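Local coordinates for protein ketosynthase (Streptomyces sp. MSC090213JE08, PDB 6KXD) that forms part of the ishigamide ketosynthase/chain length factor, which probably extends acyl chains on an acyl carrier protein in a highly reducing type II polyketide synthase, at residues A251-E256 with V370-G375. Residues are numbered along the deposited sequence; the frame is centred on the assembly and turned at random.
Sequences AVLSVE and VLRLIG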
ATOM      1  N   ALA B 251       7.132  11.985 -20.893  1.00 40.07           N
ATOM      2  CA  ALA B 251       5.929  11.194 -21.050  1.00 41.23           C
ATOM      3  C   ALA B 251       6.248   9.802 -20.537  1.00 43.47           C
ATOM      4  O   ALA B 251       7.310   9.300 -20.819  1.00 43.08           O
ATOM      5  CB  ALA B 251       5.478  11.121 -22.470  1.00 45.78           C
ATOM      6  N   VAL B 252       5.331   9.261 -19.725  1.00 42.22           N
ATOM      7  CA  VAL B 252       5.442   7.905 -19.253  1.00 40.27           C
ATOM      8  C   VAL B 252       4.801   6.982 -20.293  1.00 38.59           C
ATOM      9  O   VAL B 252       3.589   6.908 -20.407  1.00 41.72           O
ATOM     10  CB  VAL B 252       4.790   7.719 -17.870  1.00 43.09           C
ATOM     11  CG1 VAL B 252       4.933   6.281 -17.426  1.00 47.88           C
ATOM     12  CG2 VAL B 252       5.350   8.670 -16.823  1.00 46.11           C
ATOM     13  N   LEU B 253       5.649   6.311 -21.082  1.00 40.45           N
ATOM     14  CA  LEU B 253       5.216   5.476 -22.170  1.00 41.26           C
ATOM     15  C   LEU B 253       4.795   4.091 -21.677  1.00 47.06           C
ATOM     16  O   LEU B 253       3.925   3.461 -22.236  1.00 42.71           O
ATOM     17  CB  LEU B 253       6.371   5.368 -23.168  1.00 40.26           C
ATOM     18  CG  LEU B 253       6.812   6.675 -23.808  1.00 43.36           C
ATOM     19  CD1 LEU B 253       7.648   6.360 -25.029  1.00 43.46           C
ATOM     20  CD2 LEU B 253       5.631   7.543 -24.195  1.00 45.82           C
ATOM     21  N   SER B 254       5.506   3.545 -20.701  1.00 39.42           N
ATOM     22  CA  SER B 254       5.140   2.268 -20.175  1.00 40.94           C
ATOM     23  C   SER B 254       5.805   2.076 -18.806  1.00 40.06           C
ATOM     24  O   SER B 254       6.838   2.653 -18.497  1.00 39.49           O
ATOM     25  CB  SER B 254       5.559   1.159 -21.079  1.00 40.51           C
ATOM     26  OG  SER B 254       6.959   1.146 -21.133  1.00 44.25           O
ATOM     27  N   VAL B 255       5.126   1.281 -18.005  1.00 38.76           N
ATOM     28  CA  VAL B 255       5.652   0.772 -16.753  1.00 38.24           C
ATOM     29  C   VAL B 255       5.258  -0.689 -16.699  1.00 40.09           C
ATOM     30  O   VAL B 255       4.083  -1.051 -16.812  1.00 43.93           O
ATOM     31  CB  VAL B 255       5.100   1.526 -15.534  1.00 39.78           C
ATOM     32  CG1 VAL B 255       5.600   0.905 -14.241  1.00 41.99           C
ATOM     33  CG2 VAL B 255       5.423   2.989 -15.593  1.00 41.47           C
ATOM     34  N   GLU B 256       6.274  -1.537 -16.583  1.00 39.66           N
ATOM     35  CA  GLU B 256       6.063  -2.922 -16.572  1.00 40.43           C
ATOM     36  C   GLU B 256       6.752  -3.482 -15.328  1.00 38.97           C
ATOM     37  O   GLU B 256       7.737  -2.922 -14.822  1.00 41.16           O
ATOM     38  CB  GLU B 256       6.601  -3.573 -17.856  1.00 42.34           C
ATOM     39  CG  GLU B 256       5.788  -3.238 -19.096  1.00 48.94           C
ATOM     40  CD  GLU B 256       4.333  -3.712 -19.097  1.00 51.81           C
ATOM     41  OE1 GLU B 256       3.452  -2.916 -19.486  1.00 59.83           O
ATOM     42  OE2 GLU B 256       4.101  -4.875 -18.723  1.00 59.55           O
ATOM     43  N   VAL B 370       9.623   3.187 -19.077  1.00 39.28           N
ATOM     44  CA  VAL B 370      10.158   3.822 -20.297  1.00 37.84           C
ATOM     45  C   VAL B 370       9.529   5.208 -20.434  1.00 35.46           C
ATOM     46  O   VAL B 370       8.304   5.357 -20.348  1.00 37.99           O
ATOM     47  CB  VAL B 370       9.892   2.939 -21.523  1.00 39.53           C
ATOM     48  CG1 VAL B 370      10.373   3.582 -22.811  1.00 44.49           C
ATOM     49  CG2 VAL B 370      10.531   1.584 -21.351  1.00 37.27           C
ATOM     50  N   LEU B 371      10.385   6.222 -20.504  1.00 37.11           N
ATOM     51  CA  LEU B 371       9.934   7.628 -20.584  1.00 37.69           C
ATOM     52  C   LEU B 371      10.382   8.200 -21.922  1.00 41.58           C
ATOM     53  O   LEU B 371      11.424   7.823 -22.432  1.00 39.11           O
ATOM     54  CB  LEU B 371      10.598   8.451 -19.500  1.00 39.98           C
ATOM     55  CG  LEU B 371      10.466   7.896 -18.076  1.00 43.14           C
ATOM     56  CD1 LEU B 371      11.257   8.760 -17.112  1.00 46.09           C
ATOM     57  CD2 LEU B 371       9.026   7.833 -17.649  1.00 46.83           C
ATOM     58  N   ARG B 372       9.630   9.171 -22.425  1.00 40.98           N
ATOM     59  CA  ARG B 372      10.118   9.982 -23.510  1.00 42.95           C
ATOM     60  C   ARG B 372      10.355  11.383 -22.968  1.00 41.82           C
ATOM     61  O   ARG B 372       9.385  11.972 -22.417  1.00 41.36           O
ATOM     62  CB  ARG B 372       9.102   9.943 -24.636  1.00 45.50           C
ATOM     63  CG  ARG B 372       9.284  11.105 -25.605  1.00 54.71           C
ATOM     64  CD  ARG B 372       9.423  10.754 -27.056  1.00 52.77           C
ATOM     65  NE  ARG B 372       8.962   9.445 -27.499  1.00 48.08           N
ATOM     66  CZ  ARG B 372       9.669   8.654 -28.313  1.00 54.05           C
ATOM     67  NH1 ARG B 372      10.926   8.963 -28.621  1.00 51.27           N
ATOM     68  NH2 ARG B 372       9.110   7.553 -28.788  1.00 47.37           N
ATOM     69  N   LEU B 373      11.596  11.874 -23.112  1.00 37.25           N
ATOM     70  CA  LEU B 373      11.978  13.184 -22.585  1.00 41.02           C
ATOM     71  C   LEU B 373      11.393  14.214 -23.552  1.00 45.90           C
ATOM     72  O   LEU B 373      11.390  13.999 -24.771  1.00 44.97           O
ATOM     73  CB  LEU B 373      13.489  13.275 -22.364  1.00 46.90           C
ATOM     74  CG  LEU B 373      14.052  12.144 -21.500  1.00 47.04           C
ATOM     75  CD1 LEU B 373      15.558  12.170 -21.446  1.00 53.79           C
ATOM     76  CD2 LEU B 373      13.455  12.216 -20.098  1.00 53.37           C
ATOM     77  N   ILE B 374      10.773  15.252 -22.993  1.00 43.22           N
ATOM     78  CA  ILE B 374      10.134  16.277 -23.770  1.00 46.61           C
ATOM     79  C   ILE B 374      10.866  17.573 -23.424  1.00 51.49           C
ATOM     80  O   ILE B 374      11.942  17.781 -23.973  1.00 62.72           O
ATOM     81  CB  ILE B 374       8.623  16.270 -23.521  1.00 50.95           C
ATOM     82  CG1 ILE B 374       8.043  14.918 -23.939  1.00 52.03           C
ATOM     83  CG2 ILE B 374       7.918  17.428 -24.219  1.00 53.92           C
ATOM     84  CD1 ILE B 374       6.640  14.726 -23.485  1.00 59.07           C
ATOM     85  N   GLY B 375      10.351  18.337 -22.452  1.00 49.77           N
ATOM     86  CA  GLY B 375      10.862  19.675 -22.061  1.00 59.23           C
ATOM     87  C   GLY B 375      10.086  20.798 -22.739  1.00 66.12           C
ATOM     88  O   GLY B 375       9.691  20.643 -23.906  1.00 60.68           O
TER
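The carbonyl O of V370 accepts two successive backbone N-H groups: L253 N at 2.9 Å, with an N-H...O angle of 144°, and S254 N at 3.4 Å, a weak bond. Two residues facing one across antiparallel strands define a classic beta bulge, and the register confirms it, moving by one residue between the V252–L371 and S254–V370 pairs. Regular pairing resumes on both sides. V370 N donates to S254 O at 2.9 Å, and A251 and R372 form a hydrogen-bonded pair, A251 N reaching R372 O at 2.7 Å and R372 N returning a bond to A251 O.

The extra residue, L253, has backbone angles in the helical region, the conformation that makes the bulge, and its side chain leans over the partner strand. With CG anti to the carbonyl carbon (chi1 -62°), CD1 comes within 3.9 Å of R372 CB, and the two side chains cross obliquely. An alanine here would probably keep the backbone bonds of the bulge but remove the CD1 contact with R372 CB, opening a gap there. On the face that carries R372, S254 OG sits 3.5 Å from V370 CB while bonding to A276 O. On the opposite face, V252 CG2 and L371 CD2 lie side by side, 3.9 Å apart.

The pair joins strands 250-259 and 365-373 antiparallel in the thiolase-type fold of the ketosynthase family. Helix 265-280 covers the L253, S254 and V370 side through A280, whereas L185 of helix 180-193 packs on V252; strand 354-360 flanks 365-373 on its other edge, and strand 20-29 flanks 250-259.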